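Endoglucanase, family GH5 (PDB 6GL2) probably hydrolyses beta-linked glucans, including mixed-linked glucan and other hemicelluloses, as a family 5 glycoside hydrolase of a marine bacterium. Local coordinates at residues Leu62-Thr67 against Asp86-Ile91. Sequence-based numbering, arbitrary orientation.
Sequences LRLPVT and DKVEAI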
loop_
_atom_site.group_PDB
_atom_site.type_symbol
_atom_site.label_atom_id
_atom_site.label_comp_id
_atom_site.label_asym_id
_atom_site.label_seq_id
_atom_site.Cartn_x
_atom_site.Cartn_y
_atom_site.Cartn_z
ATOM N N LEU A 62 -8.306 -3.934 -4.382
ATOM C CA LEU A 62 -7.442 -4.886 -3.770
ATOM C C LEU A 62 -6.026 -4.366 -3.766
ATOM O O LEU A 62 -5.453 -4.065 -4.806
ATOM C CB LEU A 62 -7.446 -6.220 -4.502
ATOM C CG LEU A 62 -6.572 -7.331 -3.885
ATOM C CD1 LEU A 62 -7.132 -7.808 -2.587
ATOM C CD2 LEU A 62 -6.317 -8.463 -4.880
ATOM N N ARG A 63 -5.404 -4.272 -2.576
ATOM C CA ARG A 63 -3.971 -4.032 -2.531
ATOM C C ARG A 63 -3.291 -5.443 -2.352
ATOM O O ARG A 63 -3.715 -6.230 -1.506
ATOM C CB ARG A 63 -3.539 -3.073 -1.406
ATOM C CG ARG A 63 -2.032 -2.807 -1.346
ATOM C CD ARG A 63 -1.751 -1.531 -0.616
ATOM N NE ARG A 63 -0.330 -1.203 -0.421
ATOM C CZ ARG A 63 0.379 -1.537 0.670
ATOM N NH1 ARG A 63 -0.100 -2.270 1.597
ATOM N NH2 ARG A 63 1.580 -1.008 0.812
ATOM N N LEU A 64 -2.386 -5.706 -3.274
ATOM C CA LEU A 64 -1.705 -6.986 -3.449
ATOM C C LEU A 64 -0.233 -6.749 -3.161
ATOM O O LEU A 64 0.610 -6.556 -4.056
ATOM C CB LEU A 64 -1.936 -7.456 -4.922
ATOM C CG LEU A 64 -1.262 -8.747 -5.327
ATOM C CD1 LEU A 64 -1.543 -9.837 -4.293
ATOM C CD2 LEU A 64 -1.758 -9.109 -6.758
ATOM N N PRO A 65 0.099 -6.763 -1.847
ATOM C CA PRO A 65 1.521 -6.523 -1.529
ATOM C C PRO A 65 2.363 -7.775 -1.862
ATOM O O PRO A 65 1.934 -8.894 -1.710
ATOM C CB PRO A 65 1.413 -6.309 -0.015
ATOM C CG PRO A 65 0.222 -7.061 0.436
ATOM C CD PRO A 65 -0.716 -6.928 -0.687
ATOM N N VAL A 66 3.524 -7.483 -2.442
ATOM C CA VAL A 66 4.350 -8.619 -2.880
ATOM C C VAL A 66 5.757 -8.333 -2.408
ATOM O O VAL A 66 6.351 -7.269 -2.620
ATOM C CB VAL A 66 4.399 -8.704 -4.437
ATOM C CG1 VAL A 66 5.285 -9.858 -4.895
ATOM C CG2 VAL A 66 2.985 -8.885 -5.023
ATOM N N THR A 67 6.357 -9.344 -1.810
ATOM C CA THR A 67 7.792 -9.368 -1.427
ATOM C C THR A 67 8.504 -10.161 -2.513
ATOM O O THR A 67 8.087 -11.271 -2.855
ATOM C CB THR A 67 8.002 -9.937 -0.021
ATOM O OG1 THR A 67 7.424 -9.032 0.924
ATOM C CG2 THR A 67 9.522 -10.165 0.271
ATOM N N ASP A 86 4.023 -15.237 -12.392
ATOM C CA ASP A 86 2.777 -15.899 -12.752
ATOM C C ASP A 86 1.789 -15.837 -11.568
ATOM O O ASP A 86 0.582 -15.639 -11.791
ATOM C CB ASP A 86 3.006 -17.347 -13.165
ATOM C CG ASP A 86 3.671 -17.506 -14.516
ATOM O OD1 ASP A 86 3.833 -16.624 -15.302
ATOM O OD2 ASP A 86 4.173 -18.696 -14.700
ATOM N N LYS A 87 2.274 -16.171 -10.385
ATOM C CA LYS A 87 1.424 -16.120 -9.192
ATOM C C LYS A 87 0.847 -14.739 -8.903
ATOM O O LYS A 87 -0.319 -14.629 -8.535
ATOM C CB LYS A 87 2.133 -16.672 -7.982
ATOM C CG LYS A 87 2.466 -18.156 -8.083
ATOM C CD LYS A 87 3.319 -18.598 -6.912
ATOM C CE LYS A 87 2.945 -20.006 -6.511
ATOM N NZ LYS A 87 3.471 -20.442 -5.166
ATOM N N VAL A 88 1.696 -13.742 -8.984
ATOM C CA VAL A 88 1.240 -12.399 -8.792
ATOM C C VAL A 88 0.135 -12.084 -9.798
ATOM O O VAL A 88 -0.906 -11.490 -9.481
ATOM C CB VAL A 88 2.394 -11.386 -8.844
ATOM C CG1 VAL A 88 1.839 -9.948 -8.800
ATOM C CG2 VAL A 88 3.447 -11.685 -7.798
ATOM N N GLU A 89 0.434 -12.404 -11.077
ATOM C CA GLU A 89 -0.532 -12.095 -12.131
ATOM C C GLU A 89 -1.874 -12.808 -11.918
ATOM O O GLU A 89 -2.907 -12.230 -12.198
ATOM C CB GLU A 89 0.139 -12.413 -13.468
ATOM C CG GLU A 89 -0.728 -12.103 -14.666
ATOM C CD GLU A 89 0.021 -12.100 -16.018
ATOM O OE1 GLU A 89 0.987 -12.847 -16.102
ATOM O OE2 GLU A 89 -0.561 -11.533 -17.011
ATOM N N ALA A 90 -1.800 -14.050 -11.516
ATOM C CA ALA A 90 -3.022 -14.752 -11.299
ATOM C C ALA A 90 -3.921 -14.065 -10.265
ATOM O O ALA A 90 -5.129 -13.966 -10.476
ATOM C CB ALA A 90 -2.727 -16.166 -10.872
ATOM N N ILE A 91 -3.338 -13.657 -9.131
ATOM C CA ILE A 91 -4.135 -13.000 -8.107
ATOM C C ILE A 91 -4.648 -11.668 -8.573
ATOM O O ILE A 91 -5.780 -11.263 -8.373
ATOM C CB ILE A 91 -3.375 -12.900 -6.778
ATOM C CG1 ILE A 91 -2.949 -14.233 -6.265
ATOM C CG2 ILE A 91 -4.149 -12.069 -5.743
ATOM C CD1 ILE A 91 -1.919 -14.211 -5.168
#
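L64 packs against I91 and V88 where the end of strand 61-64 faces helix 82-96. Both L64 methyls meet I91 CG2 from the same side: L64 CD1 lies 3.7 Å from I91 CG2, and L64 CD2 lies 3.9 Å from it. The two side chains cross at a slant. I91 CG2, the methyl branch, is anti to the backbone N and comes closest to L64. L64 CD2 also lies 3.7 Å from V88 O, a methyl in van der Waals contact with a helix carbonyl. Further along, V66 and V88 meet tip to tip, with V66 CG1 3.9 Å from V88 CG2. L62 is looser: L62 CD2 stays 4.3 Å from I91 CG2. All five residues are buried, and no polar side chain takes part. The outer helix side differs. D86 is exposed, K87 and E89 partly so; salt bridges tie D86 and E89 to R137, and K87 to E38. Across the strand, R63 turns from the helix to pair with E148 and E275. The axes of residues 62-64 and 86-91 run nearly antiparallel at 174°, 10.6 Å apart at closest approach. This is the strand-to-helix packing of a beta-alpha-beta unit in a TIM barrel.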